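PDB 1ON0: YycN protein from Bacillus subtilis, which is a putative acetyltransferase of the GNAT family, probably transferring an acyl group to a substrate not yet identified. Local coordinates for residues Ala25-Lys30 and Phe130-Thr135; His61-Lys66 and Leu76-Glu81; Pro85-Phe90 and Gly121-Ser126. One frame throughout, in Å; residues are numbered along the deposited sequence.

Contact 1: Ala25-Lys30 and Phe130-Thr135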
loop_
_atom_site.group_PDB
_atom_site.type_symbol
_atom_site.label_atom_id
_atom_site.label_comp_id
_atom_site.label_asym_id
_atom_site.label_seq_id
_atom_site.Cartn_x
_atom_site.Cartn_y
_atom_site.Cartn_z
ATOM N N ALA B 25 8.048 -21.177 17.543
ATOM C CA ALA B 25 9.209 -21.513 18.338
ATOM C C ALA B 25 10.182 -20.340 18.290
ATOM O O ALA B 25 10.767 -19.956 19.306
ATOM C CB ALA B 25 9.869 -22.769 17.798
ATOM N N GLU B 26 10.343 -19.763 17.105
ATOM C CA GLU B 26 11.245 -18.635 16.918
ATOM C C GLU B 26 10.739 -17.438 17.736
ATOM O O GLU B 26 11.526 -16.686 18.301
ATOM C CB GLU B 26 11.315 -18.318 15.419
ATOM C CG GLU B 26 12.096 -17.076 15.003
ATOM C CD GLU B 26 11.839 -16.713 13.533
ATOM O OE1 GLU B 26 11.976 -17.613 12.670
ATOM O OE2 GLU B 26 11.505 -15.537 13.244
ATOM N N GLU B 27 9.423 -17.285 17.818
ATOM C CA GLU B 27 8.838 -16.186 18.572
ATOM C C GLU B 27 9.029 -16.403 20.071
ATOM O O GLU B 27 9.323 -15.471 20.823
ATOM C CB GLU B 27 7.345 -16.065 18.273
ATOM C CG GLU B 27 6.996 -15.708 16.846
ATOM C CD GLU B 27 7.145 -14.230 16.554
ATOM O OE1 GLU B 27 6.272 -13.687 15.844
ATOM O OE2 GLU B 27 8.123 -13.615 17.027
ATOM N N LYS B 28 8.854 -17.634 20.511
ATOM C CA LYS B 28 9.018 -17.917 21.920
ATOM C C LYS B 28 10.457 -17.719 22.365
ATOM O O LYS B 28 10.705 -17.243 23.479
ATOM C CB LYS B 28 8.528 -19.326 22.222
ATOM C CG LYS B 28 7.003 -19.406 22.284
ATOM C CD LYS B 28 6.521 -18.656 23.512
ATOM C CE LYS B 28 5.028 -18.712 23.662
ATOM N NZ LYS B 28 4.640 -18.245 25.010
ATOM N N VAL B 29 11.407 -18.071 21.499
ATOM C CA VAL B 29 12.821 -17.889 21.830
ATOM C C VAL B 29 13.147 -16.406 21.863
ATOM O O VAL B 29 13.845 -15.945 22.762
ATOM C CB VAL B 29 13.747 -18.548 20.807
ATOM C CG1 VAL B 29 15.190 -18.155 21.097
ATOM C CG2 VAL B 29 13.592 -20.052 20.867
ATOM N N LYS B 30 12.629 -15.668 20.883
ATOM C CA LYS B 30 12.865 -14.236 20.818
ATOM C C LYS B 30 12.357 -13.565 22.082
ATOM O O LYS B 30 13.027 -12.716 22.667
ATOM C CB LYS B 30 12.186 -13.617 19.586
ATOM C CG LYS B 30 12.798 -14.020 18.254
ATOM C CD LYS B 30 12.160 -13.286 17.070
ATOM C CE LYS B 30 12.459 -11.801 17.078
ATOM N NZ LYS B 30 11.685 -11.105 16.009
ATOM N N PHE B 130 3.290 -11.011 20.733
ATOM C CA PHE B 130 4.553 -10.933 21.447
ATOM C C PHE B 130 4.974 -9.484 21.548
ATOM O O PHE B 130 4.920 -8.734 20.566
ATOM C CB PHE B 130 5.660 -11.714 20.727
ATOM C CG PHE B 130 5.445 -13.195 20.702
ATOM C CD1 PHE B 130 4.842 -13.800 19.608
ATOM C CD2 PHE B 130 5.795 -13.980 21.805
ATOM C CE1 PHE B 130 4.605 -15.173 19.595
ATOM C CE2 PHE B 130 5.566 -15.348 21.808
ATOM C CZ PHE B 130 4.957 -15.947 20.699
ATOM N N ALA B 131 5.401 -9.093 22.739
ATOM C CA ALA B 131 5.839 -7.727 22.983
ATOM C C ALA B 131 6.786 -7.234 21.898
ATOM O O ALA B 131 6.673 -6.093 21.457
ATOM C CB ALA B 131 6.521 -7.648 24.341
ATOM N N HIS B 132 7.706 -8.090 21.452
ATOM C CA HIS B 132 8.671 -7.663 20.443
ATOM C C HIS B 132 8.066 -7.401 19.063
ATOM O O HIS B 132 8.668 -6.693 18.258
ATOM C CB HIS B 132 9.822 -8.670 20.319
ATOM C CG HIS B 132 9.394 -10.025 19.857
ATOM N ND1 HIS B 132 9.190 -11.080 20.722
ATOM C CD2 HIS B 132 9.095 -10.494 18.620
ATOM C CE1 HIS B 132 8.783 -12.137 20.041
ATOM N NE2 HIS B 132 8.717 -11.805 18.762
ATOM N N ASN B 133 6.887 -7.962 18.795
ATOM C CA ASN B 133 6.203 -7.773 17.513
ATOM C C ASN B 133 5.562 -6.381 17.481
ATOM O O ASN B 133 4.344 -6.248 17.417
ATOM C CB ASN B 133 5.108 -8.828 17.332
ATOM C CG ASN B 133 5.396 -9.789 16.194
ATOM O OD1 ASN B 133 6.280 -10.641 16.289
ATOM N ND2 ASN B 133 4.652 -9.650 15.102
ATOM N N GLN B 134 6.406 -5.356 17.531
ATOM C CA GLN B 134 5.985 -3.963 17.522
ATOM C C GLN B 134 5.071 -3.580 16.357
ATOM O O GLN B 134 4.054 -2.915 16.552
ATOM C CB GLN B 134 7.228 -3.074 17.504
ATOM C CG GLN B 134 7.342 -2.090 18.649
ATOM C CD GLN B 134 6.950 -2.680 19.991
ATOM O OE1 GLN B 134 5.774 -2.659 20.373
ATOM N NE2 GLN B 134 7.929 -3.220 20.710
ATOM N N THR B 135 5.422 -3.993 15.146
ATOM C CA THR B 135 4.610 -3.642 13.987
ATOM C C THR B 135 3.211 -4.217 14.102
ATOM O O THR B 135 2.240 -3.570 13.738
ATOM C CB THR B 135 5.241 -4.153 12.688
ATOM O OG1 THR B 135 6.564 -3.618 12.562
ATOM C CG2 THR B 135 4.408 -3.727 11.496
#
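This is a mixed polar and aromatic surface contact with a histidine-carboxylate hydrogen bond at its centre. It joins the last turns of helix 10-31 to the turn that precedes helix 134-142. Glu27 carries the helix side, and Phe130 and His132 carry the other. The Glu27 chain bends at chi2 (-80°), which swings its carboxylate round to the imidazole. His132 NE2 donates to Glu27 OE2 at 2.6 Å. The bond is nearly straight at 168°. OE2 lies in the plane of the imidazole, but the donor meets OE2 from above the carboxylate plane. His132 holds its ring in the crowded position between backbone N and carbonyl carbon (chi1 63°). The ring is clasped on both faces: Phe130 CB lies over one, and Lys30 CB makes a CH-pi contact over the opposite one, 4.0 Å from the ring centroid. Lys30 NZ comes to 4.1 Å from His132 NE2. This cation may oppose protonation of the imidazole, while the carboxylate would favour it. The Phe130 ring has the Glu27 CB methylene over one face, also a CH-pi contact. Lys28 CD meets the ring at its edge, 3.8 Å from Phe130 CE2. A type I turn from Phe130 to Asn133 is closed by Asn133 N to Phe130 O at 2.8 Å, and it brings both rings to the helix. Nearby, His23 bonds weakly to Glu27 OE1, and Phe130 meets His128 edge-to-face. Helix 36-50 packs on Ala25 and Val29, while Gln134 and Thr135 of the second subunit pack beside Glu26, Val29 and Lys30.

Contact 2: His61-Lys66 and Leu76-Glu81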
loop_
_atom_site.group_PDB
_atom_site.type_symbol
_atom_site.label_atom_id
_atom_site.label_comp_id
_atom_site.label_asym_id
_atom_site.label_seq_id
_atom_site.Cartn_x
_atom_site.Cartn_y
_atom_site.Cartn_z
ATOM N N HIS B 61 -11.436 -22.377 13.203
ATOM C CA HIS B 61 -11.650 -22.001 11.829
ATOM C C HIS B 61 -10.349 -21.445 11.283
ATOM O O HIS B 61 -9.913 -20.350 11.651
ATOM C CB HIS B 61 -12.753 -20.952 11.724
ATOM C CG HIS B 61 -14.038 -21.344 12.392
ATOM N ND1 HIS B 61 -14.278 -21.131 13.736
ATOM C CD2 HIS B 61 -15.175 -21.880 11.894
ATOM C CE1 HIS B 61 -15.507 -21.509 14.030
ATOM N NE2 HIS B 61 -16.078 -21.968 12.929
ATOM N N LEU B 62 -9.706 -22.221 10.426
ATOM C CA LEU B 62 -8.462 -21.782 9.822
ATOM C C LEU B 62 -8.807 -21.446 8.379
ATOM O O LEU B 62 -9.399 -22.255 7.660
ATOM C CB LEU B 62 -7.388 -22.880 9.926
ATOM C CG LEU B 62 -6.873 -23.190 11.348
ATOM C CD1 LEU B 62 -7.888 -24.060 12.091
ATOM C CD2 LEU B 62 -5.533 -23.906 11.278
ATOM N N TRP B 63 -8.466 -20.225 7.987
ATOM C CA TRP B 63 -8.743 -19.698 6.649
ATOM C C TRP B 63 -7.472 -19.263 5.933
ATOM O O TRP B 63 -6.503 -18.838 6.565
ATOM C CB TRP B 63 -9.640 -18.453 6.747
ATOM C CG TRP B 63 -11.052 -18.677 7.228
ATOM C CD1 TRP B 63 -12.044 -19.333 6.565
ATOM C CD2 TRP B 63 -11.628 -18.207 8.452
ATOM N NE1 TRP B 63 -13.205 -19.299 7.296
ATOM C CE2 TRP B 63 -12.981 -18.612 8.459
ATOM C CE3 TRP B 63 -11.134 -17.476 9.546
ATOM C CZ2 TRP B 63 -13.848 -18.320 9.514
ATOM C CZ3 TRP B 63 -11.999 -17.183 10.598
ATOM C CH2 TRP B 63 -13.341 -17.603 10.570
ATOM N N SER B 64 -7.481 -19.361 4.612
ATOM C CA SER B 64 -6.351 -18.902 3.816
ATOM C C SER B 64 -6.853 -17.569 3.296
ATOM O O SER B 64 -7.953 -17.506 2.743
ATOM C CB SER B 64 -6.110 -19.819 2.631
ATOM O OG SER B 64 -7.234 -19.794 1.784
ATOM N N LEU B 65 -6.083 -16.500 3.490
ATOM C CA LEU B 65 -6.499 -15.182 2.999
ATOM C C LEU B 65 -6.039 -15.031 1.556
ATOM O O LEU B 65 -4.851 -15.142 1.268
ATOM C CB LEU B 65 -5.871 -14.070 3.848
ATOM C CG LEU B 65 -6.058 -14.277 5.351
ATOM C CD1 LEU B 65 -5.174 -13.321 6.137
ATOM C CD2 LEU B 65 -7.532 -14.100 5.692
ATOM N N LYS B 66 -6.985 -14.775 0.658
ATOM C CA LYS B 66 -6.689 -14.608 -0.760
ATOM C C LYS B 66 -7.035 -13.205 -1.256
ATOM O O LYS B 66 -8.020 -12.614 -0.822
ATOM C CB LYS B 66 -7.461 -15.636 -1.597
ATOM C CG LYS B 66 -7.004 -17.085 -1.431
ATOM C CD LYS B 66 -7.565 -17.929 -2.566
ATOM C CE LYS B 66 -7.145 -19.377 -2.477
ATOM N NZ LYS B 66 -7.610 -20.115 -3.694
ATOM N N LEU B 76 -5.365 -17.097 8.582
ATOM C CA LEU B 76 -6.139 -16.553 9.689
ATOM C C LEU B 76 -6.727 -17.749 10.417
ATOM O O LEU B 76 -7.393 -18.577 9.813
ATOM C CB LEU B 76 -7.266 -15.678 9.153
ATOM C CG LEU B 76 -7.878 -14.606 10.054
ATOM C CD1 LEU B 76 -9.368 -14.556 9.765
ATOM C CD2 LEU B 76 -7.621 -14.882 11.530
ATOM N N TRP B 77 -6.471 -17.846 11.708
ATOM C CA TRP B 77 -6.994 -18.950 12.483
ATOM C C TRP B 77 -7.646 -18.430 13.746
ATOM O O TRP B 77 -6.981 -17.834 14.584
ATOM C CB TRP B 77 -5.857 -19.934 12.812
ATOM C CG TRP B 77 -6.151 -20.923 13.904
ATOM C CD1 TRP B 77 -7.376 -21.266 14.396
ATOM C CD2 TRP B 77 -5.199 -21.711 14.621
ATOM N NE1 TRP B 77 -7.251 -22.210 15.370
ATOM C CE2 TRP B 77 -5.923 -22.509 15.535
ATOM C CE3 TRP B 77 -3.799 -21.830 14.578
ATOM C CZ2 TRP B 77 -5.296 -23.412 16.412
ATOM C CZ3 TRP B 77 -3.177 -22.731 15.446
ATOM C CH2 TRP B 77 -3.928 -23.509 16.349
ATOM N N ILE B 78 -8.955 -18.633 13.873
ATOM C CA ILE B 78 -9.648 -18.185 15.073
ATOM C C ILE B 78 -10.379 -19.330 15.744
ATOM O O ILE B 78 -10.707 -20.339 15.116
ATOM C CB ILE B 78 -10.679 -17.060 14.795
ATOM C CG1 ILE B 78 -11.934 -17.631 14.154
ATOM C CG2 ILE B 78 -10.056 -15.996 13.912
ATOM C CD1 ILE B 78 -13.037 -16.605 13.972
ATOM N N HIS B 79 -10.629 -19.158 17.030
ATOM C CA HIS B 79 -11.336 -20.148 17.830
ATOM C C HIS B 79 -12.568 -19.487 18.407
ATOM O O HIS B 79 -12.490 -18.361 18.893
ATOM C CB HIS B 79 -10.460 -20.614 18.981
ATOM C CG HIS B 79 -11.171 -21.477 19.976
ATOM N ND1 HIS B 79 -11.692 -22.709 19.650
ATOM C CD2 HIS B 79 -11.408 -21.301 21.297
ATOM C CE1 HIS B 79 -12.215 -23.261 20.732
ATOM N NE2 HIS B 79 -12.056 -22.428 21.743
ATOM N N ALA B 80 -13.696 -20.183 18.370
ATOM C CA ALA B 80 -14.937 -19.648 18.917
ATOM C C ALA B 80 -15.451 -20.533 20.050
ATOM O O ALA B 80 -16.382 -21.302 19.851
ATOM C CB ALA B 80 -15.993 -19.553 17.815
ATOM N N GLU B 81 -14.855 -20.421 21.234
ATOM C CA GLU B 81 -15.256 -21.241 22.385
ATOM C C GLU B 81 -16.751 -21.548 22.466
ATOM O O GLU B 81 -17.585 -20.816 21.925
ATOM C CB GLU B 81 -14.802 -20.589 23.697
ATOM C CG GLU B 81 -13.447 -21.072 24.196
ATOM C CD GLU B 81 -12.487 -19.933 24.504
ATOM O OE1 GLU B 81 -11.412 -20.202 25.074
ATOM O OE2 GLU B 81 -12.805 -18.772 24.173
#
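Trp77 sets CG anti to its backbone N (chi1 164°), while Leu62 sets CG anti to its carbonyl carbon (chi1 -68°). The two side chains then run side by side and point the same way. Leu62 CG sits over one face of the indole, 3.8 Å from the centroid of the five-membered ring, in a CH-pi contact offset toward the rim. On the other face of the sheet, Ile78 has CG1 in the crowded position between backbone N and carbonyl carbon (chi1 76°). Its CD1 thereby reaches the edge of the Trp63 indole, 3.6 Å from CH2. Leu76 lies alongside Trp63, with its CD1 3.4 Å from Trp63 CE3. Leu65 CD2 adds a contact to Leu76 CB at 3.8 Å. Between these two layers of side chains the backbone forms an antiparallel ladder. His61-Ile78 and Trp63-Leu76 are hydrogen-bonded pairs, and Leu62-Trp77 between them is a non-hydrogen-bonded pair. The shortest bond is Trp63 N to Leu76 O at 2.7 Å, nearly straight and close to the carbonyl axis. Leu76 N returns a bond to Trp63 O at 2.9 Å. Ile78 N to His61 O is 3.0 Å, with the donor above the carbonyl plane. Both CA atoms of the central pair also make CA-H...O contacts: Leu62 CA to Leu76 O and Trp77 CA to His61 O. These strands, 60-66 and 72-79, form the beta hairpin in the middle of the GNAT-type mixed sheet. Trp77 NE1 bonds to His60 ND1, at the start of strand 60-66. Helix 10-31 covers the Leu62-Trp77 face with Phe13 and Tyr16. Strand 4-7 borders strand 60-66, and Leu5 touches Trp63, Leu65 and Leu76. Strand 88-96 flanks strand 72-79.

Contact 3: Pro85-Phe90 and Gly121-Ser126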
loop_
_atom_site.group_PDB
_atom_site.type_symbol
_atom_site.label_atom_id
_atom_site.label_comp_id
_atom_site.label_asym_id
_atom_site.label_seq_id
_atom_site.Cartn_x
_atom_site.Cartn_y
_atom_site.Cartn_z
ATOM N N PRO B 85 -19.703 -16.477 27.068
ATOM C CA PRO B 85 -20.526 -15.414 27.660
ATOM C C PRO B 85 -20.525 -14.072 26.928
ATOM O O PRO B 85 -21.416 -13.255 27.138
ATOM C CB PRO B 85 -19.981 -15.301 29.088
ATOM C CG PRO B 85 -18.556 -15.711 28.938
ATOM C CD PRO B 85 -18.670 -16.914 28.020
ATOM N N GLN B 86 -19.531 -13.838 26.079
ATOM C CA GLN B 86 -19.473 -12.588 25.331
ATOM C C GLN B 86 -19.292 -12.876 23.850
ATOM O O GLN B 86 -18.816 -12.030 23.096
ATOM C CB GLN B 86 -18.332 -11.698 25.836
ATOM C CG GLN B 86 -18.371 -11.418 27.332
ATOM C CD GLN B 86 -17.298 -10.431 27.770
ATOM O OE1 GLN B 86 -16.789 -10.506 28.894
ATOM N NE2 GLN B 86 -16.958 -9.491 26.889
ATOM N N GLN B 87 -19.674 -14.083 23.447
ATOM C CA GLN B 87 -19.575 -14.511 22.052
ATOM C C GLN B 87 -18.193 -14.127 21.510
ATOM O O GLN B 87 -18.046 -13.736 20.353
ATOM C CB GLN B 87 -20.684 -13.838 21.224
ATOM C CG GLN B 87 -21.205 -14.652 20.025
ATOM C CD GLN B 87 -22.329 -15.641 20.369
ATOM O OE1 GLN B 87 -23.371 -15.261 20.912
ATOM N NE2 GLN B 87 -22.123 -16.909 20.029
ATOM N N GLU B 88 -17.180 -14.243 22.360
ATOM C CA GLU B 88 -15.832 -13.896 21.965
ATOM C C GLU B 88 -15.194 -15.038 21.183
ATOM O O GLU B 88 -15.676 -16.169 21.203
ATOM C CB GLU B 88 -14.994 -13.574 23.205
ATOM C CG GLU B 88 -13.782 -12.678 22.946
ATOM C CD GLU B 88 -13.085 -12.236 24.228
ATOM O OE1 GLU B 88 -12.276 -11.281 24.177
ATOM O OE2 GLU B 88 -13.344 -12.847 25.282
ATOM N N ALA B 89 -14.127 -14.729 20.461
ATOM C CA ALA B 89 -13.401 -15.733 19.696
ATOM C C ALA B 89 -11.950 -15.309 19.771
ATOM O O ALA B 89 -11.639 -14.122 19.703
ATOM C CB ALA B 89 -13.876 -15.763 18.252
ATOM N N PHE B 90 -11.063 -16.277 19.943
ATOM C CA PHE B 90 -9.652 -15.982 20.040
ATOM C C PHE B 90 -8.963 -16.157 18.706
ATOM O O PHE B 90 -9.253 -17.096 17.954
ATOM C CB PHE B 90 -8.987 -16.888 21.077
ATOM C CG PHE B 90 -7.543 -16.528 21.380
ATOM C CD1 PHE B 90 -6.497 -17.293 20.877
ATOM C CD2 PHE B 90 -7.242 -15.442 22.184
ATOM C CE1 PHE B 90 -5.167 -16.999 21.182
ATOM C CE2 PHE B 90 -5.920 -15.129 22.499
ATOM C CZ PHE B 90 -4.881 -15.911 21.990
ATOM N N GLY B 121 -21.842 -14.693 14.335
ATOM C CA GLY B 121 -22.259 -14.564 15.720
ATOM C C GLY B 121 -21.243 -14.002 16.691
ATOM O O GLY B 121 -21.600 -13.475 17.735
ATOM N N ILE B 122 -19.973 -14.082 16.339
ATOM C CA ILE B 122 -18.922 -13.573 17.209
ATOM C C ILE B 122 -19.151 -12.098 17.519
ATOM O O ILE B 122 -19.339 -11.311 16.604
ATOM C CB ILE B 122 -17.556 -13.719 16.531
ATOM C CG1 ILE B 122 -17.328 -15.170 16.145
ATOM C CG2 ILE B 122 -16.469 -13.209 17.439
ATOM C CD1 ILE B 122 -16.015 -15.396 15.455
ATOM N N ARG B 123 -19.130 -11.730 18.797
ATOM C CA ARG B 123 -19.333 -10.340 19.189
ATOM C C ARG B 123 -18.056 -9.661 19.681
ATOM O O ARG B 123 -18.025 -8.438 19.858
ATOM C CB ARG B 123 -20.377 -10.224 20.298
ATOM C CG ARG B 123 -21.837 -10.334 19.859
ATOM C CD ARG B 123 -22.684 -9.297 20.613
ATOM N NE ARG B 123 -22.456 -9.341 22.059
ATOM C CZ ARG B 123 -22.676 -8.317 22.890
ATOM N NH1 ARG B 123 -23.130 -7.152 22.425
ATOM N NH2 ARG B 123 -22.444 -8.457 24.192
ATOM N N LYS B 124 -17.004 -10.441 19.914
ATOM C CA LYS B 124 -15.746 -9.877 20.405
ATOM C C LYS B 124 -14.549 -10.722 19.955
ATOM O O LYS B 124 -14.655 -11.932 19.781
ATOM C CB LYS B 124 -15.799 -9.804 21.932
ATOM C CG LYS B 124 -14.608 -9.138 22.602
ATOM C CD LYS B 124 -14.785 -9.113 24.123
ATOM C CE LYS B 124 -13.579 -8.494 24.812
ATOM N NZ LYS B 124 -13.796 -8.286 26.270
ATOM N N LEU B 125 -13.412 -10.067 19.761
ATOM C CA LEU B 125 -12.205 -10.744 19.335
ATOM C C LEU B 125 -11.106 -10.564 20.342
ATOM O O LEU B 125 -10.924 -9.476 20.897
ATOM C CB LEU B 125 -11.728 -10.205 17.997
ATOM C CG LEU B 125 -12.664 -10.427 16.826
ATOM C CD1 LEU B 125 -12.087 -9.692 15.632
ATOM C CD2 LEU B 125 -12.802 -11.934 16.535
ATOM N N SER B 126 -10.349 -11.631 20.559
ATOM C CA SER B 126 -9.250 -11.604 21.517
ATOM C C SER B 126 -8.032 -12.250 20.845
ATOM O O SER B 126 -8.182 -13.149 20.024
ATOM C CB SER B 126 -9.673 -12.373 22.765
ATOM O OG SER B 126 -8.713 -12.271 23.772
HETATM O O HOH W 1 -24.342 -13.299 18.667
#
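Gln87 O receives two backbone donors. Arg123 N gives it a bond of 2.8 Å from above the carbonyl plane, and Lys124 N adds a weak one. Further along, Ala89 N bonds to Lys124 O at 2.9 Å, and Ser126 N bonds to Ala89 O at 2.9 Å. In both, the donor lies in the carbonyl plane. On the sheet face that carries Phe90 and Ser126, Glu88 and Lys124 lie side by side and point the same way. Each has CG anti to its backbone N and an extended chain. Glu88 OE1 lies against the Lys124 aliphatic chain, and its salt bridge to Lys124 NZ is long, at 4.0 Å. OE1 also touches Ser126 CB at 3.2 Å. On the other sheet face, Ala89 CB packs on Ile122 CD1 at 3.5 Å. The pairing is parallel: Glu88 with Lys124, Ala89 with Leu125, Phe90 with Ser126. It closes a beta-alpha-beta unit of strand 88-96, helix 105-119 and strand 124-127. In GNAT enzymes the corresponding two strands splay apart farther on, where acetyl-CoA usually binds. A water donates to Gly121 O at 2.9 Å and weakly to Gln87 OE1, so it links the two segments near their loop ends. Gln87 takes a left-handed helical backbone conformation (phi 46°) just before its strand begins. Helix 105-119 covers the Ala89 face, where its Ala117 meets Ile122 and Leu125, and Leu113 also meets Leu125. On the Glu88 face, the Phe90 ring meets Tyr92 edge-to-face and touches His128.

How the contacts relate
Contacts 2 and 3 share one mixed sheet and have centres about 13 Å apart. Strands 72-79 and 88-96 are neighbours in it. The two contacts meet through a probable hydrogen bond from His79 N to Phe90 O and through packing of Ile78 on Ile122. Contact 2 closes in the chain before contact 3 opens. Both are nested inside the long loop closed by contact 1, whose centre lies about 21 Å from that of contact 2 and 25 Å from that of contact 3. Residues 130-135 of contact 1 come just after strand 124-127 and bring the chain back to helix 10-31. Helix 10-31 and the mixed sheet, up to its edge strand 124-127, are thus tied in one GNAT-type domain.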